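Local coordinates for protein threonine synthase (Brucella melitensis bv. 1, PDB 4F4F) that probably catalyses the last step of threonine biosynthesis, converting O-phospho-L-homoserine and water into L-threonine and phosphate with pyridoxal 5'-phosphate as cofactor, at residues 121-132 against 152-163; 192-201 against 447-458. All coordinates share one frame; numbering follows the deposited sequence.

Interaction 1 of 2, residues 121-132 against 152-163; sequences MQLLARMMDYVL and AAIEAFGGRDNT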
loop_
_atom_site.group_PDB
_atom_site.type_symbol
_atom_site.label_atom_id
_atom_site.label_comp_id
_atom_site.label_asym_id
_atom_site.label_seq_id
_atom_site.Cartn_x
_atom_site.Cartn_y
_atom_site.Cartn_z
ATOM N N MET A 121 -1.483 -5.385 4.678
ATOM C CA MET A 121 -2.359 -6.536 4.419
ATOM C C MET A 121 -2.455 -7.496 5.591
ATOM O O MET A 121 -3.528 -8.006 5.909
ATOM C CB MET A 121 -1.903 -7.337 3.211
ATOM C CG MET A 121 -2.173 -6.626 1.953
ATOM S SD MET A 121 -3.857 -6.854 1.388
ATOM C CE MET A 121 -3.276 -6.505 -0.277
ATOM N N GLN A 122 -1.327 -7.755 6.232
ATOM C CA GLN A 122 -1.284 -8.789 7.256
ATOM C C GLN A 122 -2.156 -8.369 8.452
ATOM O O GLN A 122 -2.787 -9.204 9.090
ATOM C CB GLN A 122 0.175 -9.054 7.678
ATOM C CG GLN A 122 0.993 -9.847 6.673
ATOM C CD GLN A 122 0.514 -11.276 6.520
ATOM O OE1 GLN A 122 -0.021 -11.878 7.466
ATOM N NE2 GLN A 122 0.670 -11.822 5.303
ATOM N N LEU A 123 -2.241 -7.080 8.717
ATOM C CA LEU A 123 -3.101 -6.598 9.804
ATOM C C LEU A 123 -4.544 -6.443 9.329
ATOM O O LEU A 123 -5.489 -6.849 10.037
ATOM C CB LEU A 123 -2.557 -5.282 10.383
ATOM C CG LEU A 123 -3.323 -4.685 11.582
ATOM C CD1 LEU A 123 -3.443 -5.711 12.692
ATOM C CD2 LEU A 123 -2.704 -3.357 12.057
ATOM N N LEU A 124 -4.720 -5.835 8.148
ATOM C CA LEU A 124 -6.053 -5.674 7.532
ATOM C C LEU A 124 -6.819 -6.999 7.506
ATOM O O LEU A 124 -7.995 -7.047 7.857
ATOM C CB LEU A 124 -5.957 -5.144 6.082
ATOM C CG LEU A 124 -7.268 -5.118 5.270
ATOM C CD1 LEU A 124 -8.251 -4.230 6.048
ATOM C CD2 LEU A 124 -7.121 -4.560 3.867
ATOM N N ALA A 125 -6.180 -8.073 7.068
ATOM C CA ALA A 125 -6.900 -9.361 6.948
ATOM C C ALA A 125 -7.379 -9.856 8.339
ATOM O O ALA A 125 -8.505 -10.374 8.457
ATOM C CB ALA A 125 -6.074 -10.408 6.217
ATOM N N ARG A 126 -6.576 -9.614 9.378
ATOM C CA ARG A 126 -6.923 -10.003 10.747
ATOM C C ARG A 126 -7.965 -9.095 11.374
ATOM O O ARG A 126 -8.861 -9.572 12.063
ATOM C CB ARG A 126 -5.664 -10.099 11.636
ATOM C CG ARG A 126 -4.750 -11.227 11.209
ATOM C CD ARG A 126 -3.424 -11.325 11.943
ATOM N NE ARG A 126 -2.713 -12.577 11.650
ATOM C CZ ARG A 126 -1.954 -12.775 10.565
ATOM N NH1 ARG A 126 -1.803 -11.817 9.646
ATOM N NH2 ARG A 126 -1.342 -13.921 10.380
ATOM N N MET A 127 -7.878 -7.798 11.125
ATOM C CA MET A 127 -8.884 -6.863 11.610
ATOM C C MET A 127 -10.226 -7.208 10.979
ATOM O O MET A 127 -11.247 -7.240 11.651
ATOM C CB MET A 127 -8.502 -5.406 11.279
ATOM C CG MET A 127 -7.275 -4.940 12.040
ATOM S SD MET A 127 -7.023 -3.179 11.971
ATOM C CE MET A 127 -6.756 -2.860 10.214
ATOM N N MET A 128 -10.213 -7.463 9.663
ATOM C CA MET A 128 -11.428 -7.802 8.950
ATOM C C MET A 128 -12.008 -9.114 9.484
ATOM O O MET A 128 -13.209 -9.218 9.660
ATOM C CB MET A 128 -11.187 -7.892 7.452
ATOM C CG MET A 128 -12.466 -8.155 6.659
ATOM S SD MET A 128 -12.223 -8.214 4.857
ATOM C CE MET A 128 -11.354 -6.678 4.545
ATOM N N ASP A 129 -11.160 -10.101 9.754
ATOM C CA ASP A 129 -11.634 -11.400 10.283
ATOM C C ASP A 129 -12.377 -11.206 11.620
ATOM O O ASP A 129 -13.410 -11.823 11.879
ATOM C CB ASP A 129 -10.432 -12.316 10.471
ATOM C CG ASP A 129 -10.722 -13.764 10.169
ATOM O OD1 ASP A 129 -11.425 -14.073 9.189
ATOM O OD2 ASP A 129 -10.147 -14.605 10.868
ATOM N N TYR A 130 -11.855 -10.295 12.428
ATOM C CA TYR A 130 -12.402 -9.995 13.733
ATOM C C TYR A 130 -13.745 -9.269 13.588
ATOM O O TYR A 130 -14.727 -9.637 14.248
ATOM C CB TYR A 130 -11.419 -9.174 14.597
ATOM C CG TYR A 130 -12.030 -8.814 15.914
ATOM C CD1 TYR A 130 -12.750 -7.634 16.049
ATOM C CD2 TYR A 130 -11.957 -9.680 17.008
ATOM C CE1 TYR A 130 -13.346 -7.300 17.254
ATOM C CE2 TYR A 130 -12.563 -9.357 18.218
ATOM C CZ TYR A 130 -13.259 -8.164 18.321
ATOM O OH TYR A 130 -13.903 -7.797 19.497
ATOM N N VAL A 131 -13.790 -8.246 12.733
ATOM C CA VAL A 131 -15.037 -7.499 12.528
ATOM C C VAL A 131 -16.166 -8.389 11.981
ATOM O O VAL A 131 -17.321 -8.310 12.446
ATOM C CB VAL A 131 -14.806 -6.278 11.612
ATOM C CG1 VAL A 131 -16.136 -5.700 11.159
ATOM C CG2 VAL A 131 -13.896 -5.269 12.311
ATOM N N LEU A 132 -15.845 -9.223 10.985
ATOM C CA LEU A 132 -16.793 -10.178 10.422
ATOM C C LEU A 132 -17.320 -11.144 11.501
ATOM O O LEU A 132 -18.517 -11.317 11.623
ATOM C CB LEU A 132 -16.148 -10.971 9.267
ATOM C CG LEU A 132 -15.809 -10.191 7.981
ATOM C CD1 LEU A 132 -14.949 -11.050 7.043
ATOM C CD2 LEU A 132 -17.082 -9.734 7.247
ATOM N N ALA A 152 0.556 -10.759 -1.939
ATOM C CA ALA A 152 0.406 -10.097 -0.656
ATOM C C ALA A 152 -0.951 -10.368 -0.073
ATOM O O ALA A 152 -1.071 -10.644 1.096
ATOM C CB ALA A 152 0.624 -8.600 -0.808
ATOM N N ALA A 153 -1.978 -10.321 -0.907
ATOM C CA ALA A 153 -3.354 -10.549 -0.440
ATOM C C ALA A 153 -3.549 -12.000 0.026
ATOM O O ALA A 153 -4.140 -12.248 1.091
ATOM C CB ALA A 153 -4.387 -10.207 -1.542
ATOM N N ILE A 154 -3.077 -12.946 -0.777
ATOM C CA ILE A 154 -3.223 -14.365 -0.467
ATOM C C ILE A 154 -2.459 -14.786 0.784
ATOM O O ILE A 154 -2.959 -15.576 1.610
ATOM C CB ILE A 154 -2.819 -15.196 -1.678
ATOM C CG1 ILE A 154 -4.010 -15.296 -2.632
ATOM C CG2 ILE A 154 -2.320 -16.587 -1.279
ATOM C CD1 ILE A 154 -3.614 -15.793 -4.011
ATOM N N GLU A 155 -1.265 -14.236 0.969
ATOM C CA GLU A 155 -0.521 -14.497 2.199
ATOM C C GLU A 155 -1.123 -13.876 3.458
ATOM O O GLU A 155 -0.849 -14.347 4.563
ATOM C CB GLU A 155 0.957 -14.095 2.068
ATOM C CG GLU A 155 1.789 -15.148 1.369
ATOM C CD GLU A 155 1.934 -16.440 2.185
ATOM O OE1 GLU A 155 2.142 -16.403 3.406
ATOM O OE2 GLU A 155 1.853 -17.503 1.599
ATOM N N ALA A 156 -1.916 -12.817 3.294
ATOM C CA ALA A 156 -2.593 -12.163 4.414
ATOM C C ALA A 156 -3.912 -12.865 4.767
ATOM O O ALA A 156 -4.200 -13.095 5.933
ATOM C CB ALA A 156 -2.851 -10.694 4.091
ATOM N N PHE A 157 -4.680 -13.257 3.739
ATOM C CA PHE A 157 -6.030 -13.817 3.955
ATOM C C PHE A 157 -6.048 -15.333 4.049
ATOM O O PHE A 157 -6.997 -15.896 4.582
ATOM C CB PHE A 157 -7.004 -13.349 2.880
ATOM C CG PHE A 157 -7.477 -11.940 3.080
ATOM C CD1 PHE A 157 -8.529 -11.672 3.931
ATOM C CD2 PHE A 157 -6.882 -10.887 2.401
ATOM C CE1 PHE A 157 -8.997 -10.386 4.113
ATOM C CE2 PHE A 157 -7.357 -9.596 2.567
ATOM C CZ PHE A 157 -8.416 -9.346 3.414
ATOM N N GLY A 158 -4.983 -15.968 3.566
ATOM C CA GLY A 158 -4.777 -17.400 3.713
ATOM C C GLY A 158 -4.920 -17.797 5.181
ATOM O O GLY A 158 -4.227 -17.300 6.091
ATOM N N GLY A 159 -5.866 -18.672 5.447
ATOM C CA GLY A 159 -5.979 -19.202 6.789
ATOM C C GLY A 159 -6.767 -18.343 7.726
ATOM O O GLY A 159 -6.871 -18.701 8.890
ATOM N N ARG A 160 -7.365 -17.245 7.255
ATOM C CA ARG A 160 -8.294 -16.515 8.088
ATOM C C ARG A 160 -9.577 -17.381 8.223
ATOM O O ARG A 160 -9.857 -18.251 7.366
ATOM C CB ARG A 160 -8.589 -15.101 7.545
ATOM C CG ARG A 160 -7.370 -14.194 7.323
ATOM C CD ARG A 160 -6.761 -13.609 8.586
ATOM N NE ARG A 160 -6.117 -14.618 9.435
ATOM C CZ ARG A 160 -4.883 -15.088 9.268
ATOM N NH1 ARG A 160 -4.424 -15.992 10.122
ATOM N NH2 ARG A 160 -4.078 -14.661 8.271
ATOM N N ASP A 161 -10.330 -17.161 9.290
ATOM C CA ASP A 161 -11.491 -17.977 9.575
ATOM C C ASP A 161 -12.736 -17.568 8.757
ATOM O O ASP A 161 -13.506 -18.429 8.349
ATOM C CB ASP A 161 -11.812 -17.941 11.078
ATOM C CG ASP A 161 -10.629 -18.411 11.965
ATOM O OD1 ASP A 161 -9.801 -19.250 11.523
ATOM O OD2 ASP A 161 -10.544 -17.947 13.128
ATOM N N ASN A 162 -12.922 -16.274 8.517
ATOM C CA ASN A 162 -14.209 -15.749 8.037
ATOM C C ASN A 162 -14.223 -15.266 6.573
ATOM O O ASN A 162 -15.218 -14.678 6.130
ATOM C CB ASN A 162 -14.697 -14.647 8.982
ATOM C CG ASN A 162 -14.888 -15.169 10.400
ATOM O OD1 ASN A 162 -14.364 -14.627 11.376
ATOM N ND2 ASN A 162 -15.582 -16.251 10.506
ATOM N N THR A 163 -13.140 -15.565 5.853
ATOM C CA THR A 163 -12.961 -15.139 4.460
ATOM C C THR A 163 -12.470 -16.292 3.589
ATOM O O THR A 163 -11.895 -17.271 4.095
ATOM C CB THR A 163 -11.978 -13.955 4.327
ATOM O OG1 THR A 163 -10.710 -14.308 4.897
ATOM C CG2 THR A 163 -12.544 -12.712 5.002
HETATM O O HOH W 1 0.991 -10.066 3.078
HETATM O O HOH W 2 -0.588 -14.602 7.758
HETATM O O HOH W 3 -10.284 -12.334 7.026
HETATM O O HOH W 4 -7.636 -13.996 12.059
#
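A125 sets its methyl squarely over the F157 ring, CB standing 3.5 Å from the ring centroid and 9° off its normal, a CH-pi contact. M128 meets the same ring at its edge, a Met-aromatic contact with SD 4.0 Å from F157 CE1; its extended start, CG anti to the backbone N (chi1 -176°), carries the sulfur there. Small residues suit the crossing of helices 117-134 and 148-157: A125 CB lies 3.9 Å from A156 CB, letting the segment axes approach to 8.2 Å. Beside them, Q122 gives NE2 to E155 O at 3.0 Å, arriving above the carbonyl plane. From within helix 117-134, D129 turns its carboxylate to the loop that follows helix 148-157: OD2 takes D161 N on its syn lone pair and OD1 takes N162 N at 2.7 Å. The R126 and R160 guanidiniums overlap with planes 35° apart, NH2 to NH2 3.5 Å. Each is held by carbonyl oxygens, R126 NH1 by Q122 O and OE1, R160 NH2 by A156 O, and E83 touches R126. These acceptors probably offset the like charges, while two backbone N-H groups, with a water donating to each oxygen, probably favour ionised D129.

Interaction 2 of 2, residues 192-201 against 447-458; sequences ALSIEGNFDD and SFTVLHNELKIV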
loop_
_atom_site.group_PDB
_atom_site.type_symbol
_atom_site.label_atom_id
_atom_site.label_comp_id
_atom_site.label_asym_id
_atom_site.label_seq_id
_atom_site.Cartn_x
_atom_site.Cartn_y
_atom_site.Cartn_z
ATOM N N ALA A 192 -6.567 -19.567 -6.441
ATOM C CA ALA A 192 -5.807 -18.829 -7.448
ATOM C C ALA A 192 -6.396 -19.233 -8.785
ATOM O O ALA A 192 -6.384 -20.404 -9.125
ATOM C CB ALA A 192 -4.315 -19.197 -7.365
ATOM N N LEU A 193 -6.891 -18.248 -9.528
ATOM C CA LEU A 193 -7.599 -18.459 -10.759
ATOM C C LEU A 193 -6.765 -17.884 -11.888
ATOM O O LEU A 193 -6.613 -16.682 -11.972
ATOM C CB LEU A 193 -8.985 -17.757 -10.701
ATOM C CG LEU A 193 -9.958 -18.230 -9.615
ATOM C CD1 LEU A 193 -11.333 -17.583 -9.722
ATOM C CD2 LEU A 193 -10.068 -19.757 -9.625
ATOM N N SER A 194 -6.217 -18.762 -12.721
ATOM C CA SER A 194 -5.371 -18.418 -13.847
ATOM C C SER A 194 -6.293 -18.275 -15.059
ATOM O O SER A 194 -6.708 -19.269 -15.670
ATOM C CB SER A 194 -4.317 -19.530 -14.023
ATOM O OG SER A 194 -3.374 -19.275 -15.051
ATOM N N ILE A 195 -6.614 -17.029 -15.403
ATOM C CA ILE A 195 -7.571 -16.720 -16.472
ATOM C C ILE A 195 -6.871 -16.786 -17.835
ATOM O O ILE A 195 -5.774 -16.235 -18.013
ATOM C CB ILE A 195 -8.204 -15.316 -16.243
ATOM C CG1 ILE A 195 -8.800 -15.222 -14.814
ATOM C CG2 ILE A 195 -9.226 -14.964 -17.357
ATOM C CD1 ILE A 195 -9.837 -16.297 -14.496
ATOM N N GLU A 196 -7.502 -17.443 -18.805
ATOM C CA GLU A 196 -7.012 -17.478 -20.183
ATOM C C GLU A 196 -7.399 -16.141 -20.834
ATOM O O GLU A 196 -8.364 -16.039 -21.598
ATOM C CB GLU A 196 -7.515 -18.737 -20.924
ATOM C CG GLU A 196 -7.158 -20.030 -20.159
ATOM C CD GLU A 196 -6.844 -21.254 -21.004
ATOM O OE1 GLU A 196 -5.760 -21.271 -21.597
ATOM O OE2 GLU A 196 -7.671 -22.216 -21.106
ATOM N N GLY A 197 -6.628 -15.122 -20.449
ATOM C CA GLY A 197 -6.787 -13.730 -20.880
ATOM C C GLY A 197 -5.692 -12.886 -20.220
ATOM O O GLY A 197 -4.837 -13.412 -19.492
ATOM N N ASN A 198 -5.680 -11.581 -20.507
ATOM C CA ASN A 198 -4.629 -10.713 -20.014
ATOM C C ASN A 198 -5.081 -10.034 -18.728
ATOM O O ASN A 198 -6.174 -10.310 -18.215
ATOM C CB ASN A 198 -4.193 -9.695 -21.093
ATOM C CG ASN A 198 -5.330 -8.859 -21.600
ATOM O OD1 ASN A 198 -6.284 -8.565 -20.877
ATOM N ND2 ASN A 198 -5.239 -8.456 -22.848
ATOM N N PHE A 199 -4.218 -9.205 -18.157
ATOM C CA PHE A 199 -4.516 -8.522 -16.894
ATOM C C PHE A 199 -5.769 -7.669 -17.001
ATOM O O PHE A 199 -6.606 -7.656 -16.100
ATOM C CB PHE A 199 -3.337 -7.657 -16.436
ATOM C CG PHE A 199 -3.622 -6.859 -15.179
ATOM C CD1 PHE A 199 -4.094 -7.485 -14.043
ATOM C CD2 PHE A 199 -3.406 -5.494 -15.139
ATOM C CE1 PHE A 199 -4.351 -6.781 -12.888
ATOM C CE2 PHE A 199 -3.657 -4.761 -13.977
ATOM C CZ PHE A 199 -4.140 -5.402 -12.857
ATOM N N ASP A 200 -5.902 -6.961 -18.115
ATOM C CA ASP A 200 -7.082 -6.142 -18.325
ATOM C C ASP A 200 -8.348 -7.029 -18.275
ATOM O O ASP A 200 -9.356 -6.662 -17.649
ATOM C CB ASP A 200 -6.997 -5.420 -19.659
ATOM C CG ASP A 200 -8.136 -4.441 -19.849
ATOM O OD1 ASP A 200 -8.180 -3.436 -19.101
ATOM O OD2 ASP A 200 -8.993 -4.679 -20.739
ATOM N N ASP A 201 -8.277 -8.198 -18.916
ATOM C CA ASP A 201 -9.389 -9.151 -18.848
ATOM C C ASP A 201 -9.701 -9.558 -17.395
ATOM O O ASP A 201 -10.865 -9.666 -17.015
ATOM C CB ASP A 201 -9.095 -10.421 -19.654
ATOM C CG ASP A 201 -9.016 -10.187 -21.142
ATOM O OD1 ASP A 201 -9.830 -9.409 -21.687
ATOM O OD2 ASP A 201 -8.142 -10.834 -21.755
ATOM N N SER A 447 -0.879 -24.704 -7.112
ATOM C CA SER A 447 -2.210 -25.236 -7.087
ATOM C C SER A 447 -3.157 -24.122 -7.485
ATOM O O SER A 447 -3.421 -23.194 -6.707
ATOM C CB SER A 447 -2.540 -25.771 -5.697
ATOM O OG SER A 447 -3.850 -26.325 -5.711
ATOM N N PHE A 448 -3.622 -24.189 -8.721
ATOM C CA PHE A 448 -4.440 -23.133 -9.288
ATOM C C PHE A 448 -5.365 -23.713 -10.355
ATOM O O PHE A 448 -5.117 -24.801 -10.870
ATOM C CB PHE A 448 -3.572 -22.020 -9.859
ATOM C CG PHE A 448 -2.632 -22.444 -10.972
ATOM C CD1 PHE A 448 -1.352 -22.869 -10.688
ATOM C CD2 PHE A 448 -3.007 -22.332 -12.301
ATOM C CE1 PHE A 448 -0.480 -23.231 -11.707
ATOM C CE2 PHE A 448 -2.146 -22.674 -13.323
ATOM C CZ PHE A 448 -0.873 -23.139 -13.029
ATOM N N THR A 449 -6.426 -22.989 -10.674
ATOM C CA THR A 449 -7.401 -23.488 -11.606
ATOM C C THR A 449 -7.395 -22.582 -12.813
ATOM O O THR A 449 -7.553 -21.360 -12.670
ATOM C CB THR A 449 -8.792 -23.492 -10.982
ATOM O OG1 THR A 449 -8.771 -24.290 -9.803
ATOM C CG2 THR A 449 -9.846 -24.044 -11.971
ATOM N N VAL A 450 -7.236 -23.175 -13.985
ATOM C CA VAL A 450 -7.319 -22.441 -15.253
ATOM C C VAL A 450 -8.789 -22.265 -15.623
ATOM O O VAL A 450 -9.530 -23.254 -15.688
ATOM C CB VAL A 450 -6.566 -23.186 -16.368
ATOM C CG1 VAL A 450 -6.702 -22.448 -17.710
ATOM C CG2 VAL A 450 -5.111 -23.402 -15.972
ATOM N N LEU A 451 -9.211 -21.024 -15.871
ATOM C CA LEU A 451 -10.593 -20.728 -16.299
ATOM C C LEU A 451 -10.571 -19.825 -17.511
ATOM O O LEU A 451 -9.720 -18.937 -17.591
ATOM C CB LEU A 451 -11.414 -20.020 -15.212
ATOM C CG LEU A 451 -11.581 -20.753 -13.893
ATOM C CD1 LEU A 451 -12.258 -19.824 -12.897
ATOM C CD2 LEU A 451 -12.387 -22.009 -14.126
ATOM N N HIS A 452 -11.493 -20.071 -18.451
ATOM C CA HIS A 452 -11.756 -19.151 -19.530
ATOM C C HIS A 452 -12.258 -17.814 -19.083
ATOM O O HIS A 452 -12.827 -17.659 -17.987
ATOM C CB HIS A 452 -12.713 -19.784 -20.574
ATOM C CG HIS A 452 -12.024 -20.752 -21.508
ATOM N ND1 HIS A 452 -12.604 -21.861 -21.961
ATOM C CD2 HIS A 452 -10.750 -20.745 -22.046
ATOM C CE1 HIS A 452 -11.753 -22.535 -22.764
ATOM N NE2 HIS A 452 -10.615 -21.860 -22.812
ATOM N N ASN A 453 -12.064 -16.825 -19.954
ATOM C CA ASN A 453 -12.341 -15.424 -19.644
ATOM C C ASN A 453 -13.841 -15.133 -19.881
ATOM O O ASN A 453 -14.224 -14.602 -20.908
ATOM C CB ASN A 453 -11.435 -14.560 -20.526
ATOM C CG ASN A 453 -11.757 -13.080 -20.468
ATOM O OD1 ASN A 453 -12.320 -12.575 -19.478
ATOM N ND2 ASN A 453 -11.364 -12.363 -21.527
ATOM N N GLU A 454 -14.677 -15.595 -18.963
ATOM C CA GLU A 454 -16.148 -15.465 -19.081
ATOM C C GLU A 454 -16.692 -15.249 -17.680
ATOM O O GLU A 454 -16.374 -16.024 -16.758
ATOM C CB GLU A 454 -16.795 -16.711 -19.703
ATOM C CG GLU A 454 -16.233 -17.042 -21.089
ATOM C CD GLU A 454 -16.765 -18.322 -21.731
ATOM O OE1 GLU A 454 -17.960 -18.657 -21.542
ATOM O OE2 GLU A 454 -15.976 -18.970 -22.470
ATOM N N LEU A 455 -17.530 -14.230 -17.533
ATOM C CA LEU A 455 -18.045 -13.858 -16.224
ATOM C C LEU A 455 -18.798 -14.986 -15.512
ATOM O O LEU A 455 -18.559 -15.194 -14.330
ATOM C CB LEU A 455 -18.913 -12.589 -16.298
ATOM C CG LEU A 455 -19.529 -12.126 -14.973
ATOM C CD1 LEU A 455 -18.452 -11.913 -13.916
ATOM C CD2 LEU A 455 -20.339 -10.854 -15.206
ATOM N N LYS A 456 -19.675 -15.702 -16.226
ATOM C CA LYS A 456 -20.452 -16.817 -15.639
ATOM C C LYS A 456 -19.579 -17.995 -15.156
ATOM O O LYS A 456 -19.888 -18.639 -14.148
ATOM C CB LYS A 456 -21.514 -17.360 -16.645
ATOM N N ILE A 457 -18.517 -18.314 -15.893
ATOM C CA ILE A 457 -17.602 -19.383 -15.476
ATOM C C ILE A 457 -16.932 -19.004 -14.129
ATOM O O ILE A 457 -16.913 -19.805 -13.194
ATOM C CB ILE A 457 -16.536 -19.689 -16.568
ATOM C CG1 ILE A 457 -17.206 -20.331 -17.802
ATOM C CG2 ILE A 457 -15.416 -20.565 -16.003
ATOM C CD1 ILE A 457 -16.264 -20.596 -18.985
ATOM N N VAL A 458 -16.418 -17.778 -14.031
ATOM C CA VAL A 458 -15.731 -17.327 -12.820
ATOM C C VAL A 458 -16.746 -17.252 -11.658
ATOM O O VAL A 458 -16.451 -17.705 -10.546
ATOM C CB VAL A 458 -14.987 -15.984 -13.032
ATOM C CG1 VAL A 458 -14.399 -15.485 -11.723
ATOM C CG2 VAL A 458 -13.880 -16.129 -14.076
HETATM O O HOH W 5 -5.727 -22.239 -5.810
HETATM O O HOH W 6 -8.220 -22.618 -7.738
HETATM O O HOH W 7 -10.798 -17.442 -22.318
HETATM O O HOH W 8 -9.474 -14.037 -23.332
HETATM O O HOH W 9 -13.289 -10.273 -19.225
#
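E196 lays its side chain across V450 on the exposed edge of the sheet. Its CB lies 4.0 Å from H452 CD2; CG, turned beside the backbone N (chi1 -55°), reaches V450 CG1 at 3.5 Å, and CD rests on the same methyl. At the tip OE2 comes 3.4 Å from H452 NE2; the carboxylate and imidazole planes are nearly parallel, 6° apart, but the angle is too poor for a hydrogen bond. A flexible, partly aliphatic chain suits this place, greasy along its length and polar at its end.

The backbones beneath are neighbouring parallel strands: T449 N bonds to A192 O, S194 N to T449 O, L451 N to S194 O and E196 N to L451 O at 2.9 Å. Strand 449-452 thereby forms an outermost strand of a five-stranded parallel sheet, with 190-196 between it and 163-170. On the face carrying L193, I195 and L451, branched apolar residues pack against helix 455-465: L193 CD2 meets L451 CD1 at 3.9 Å, and I195 CD1 touches V458 CG2. The other face puts S194 CB 3.5 Å from F448 CD2, while S194 OG is hydrogen-bonded to N171 ND2. Past the strands, a capping box of N198 and D201 starts helix 199-211, and the N453 side chain crosses that of D201 at about a right angle, ND2 3.2 Å from D201 CG but poorly angled for a hydrogen bond. Two waters join E196 O to N453, at its backbone N and at ND2.

Interaction 1 closes before interaction 2 opens along the chain, and their centres lie 23 Å apart, with nearest atoms about 5 Å apart and no direct touch. Both belong to the part of the fold built round the five-stranded parallel sheet: the loop of 152-163 leads straight into strand 163-170, which pairs with strand 190-196 of interaction 2. Interaction 1 is the deeper, packing helix 117-134 against 148-157 near the cofactor, the side chain of A152 about 8 Å from the bound pyridoxal-5'-phosphate. Interaction 2 lies away from the cofactor site, at the sheet edge, where residues 246 positions later add a strand and so tie the C-terminal part of the chain to this sheet.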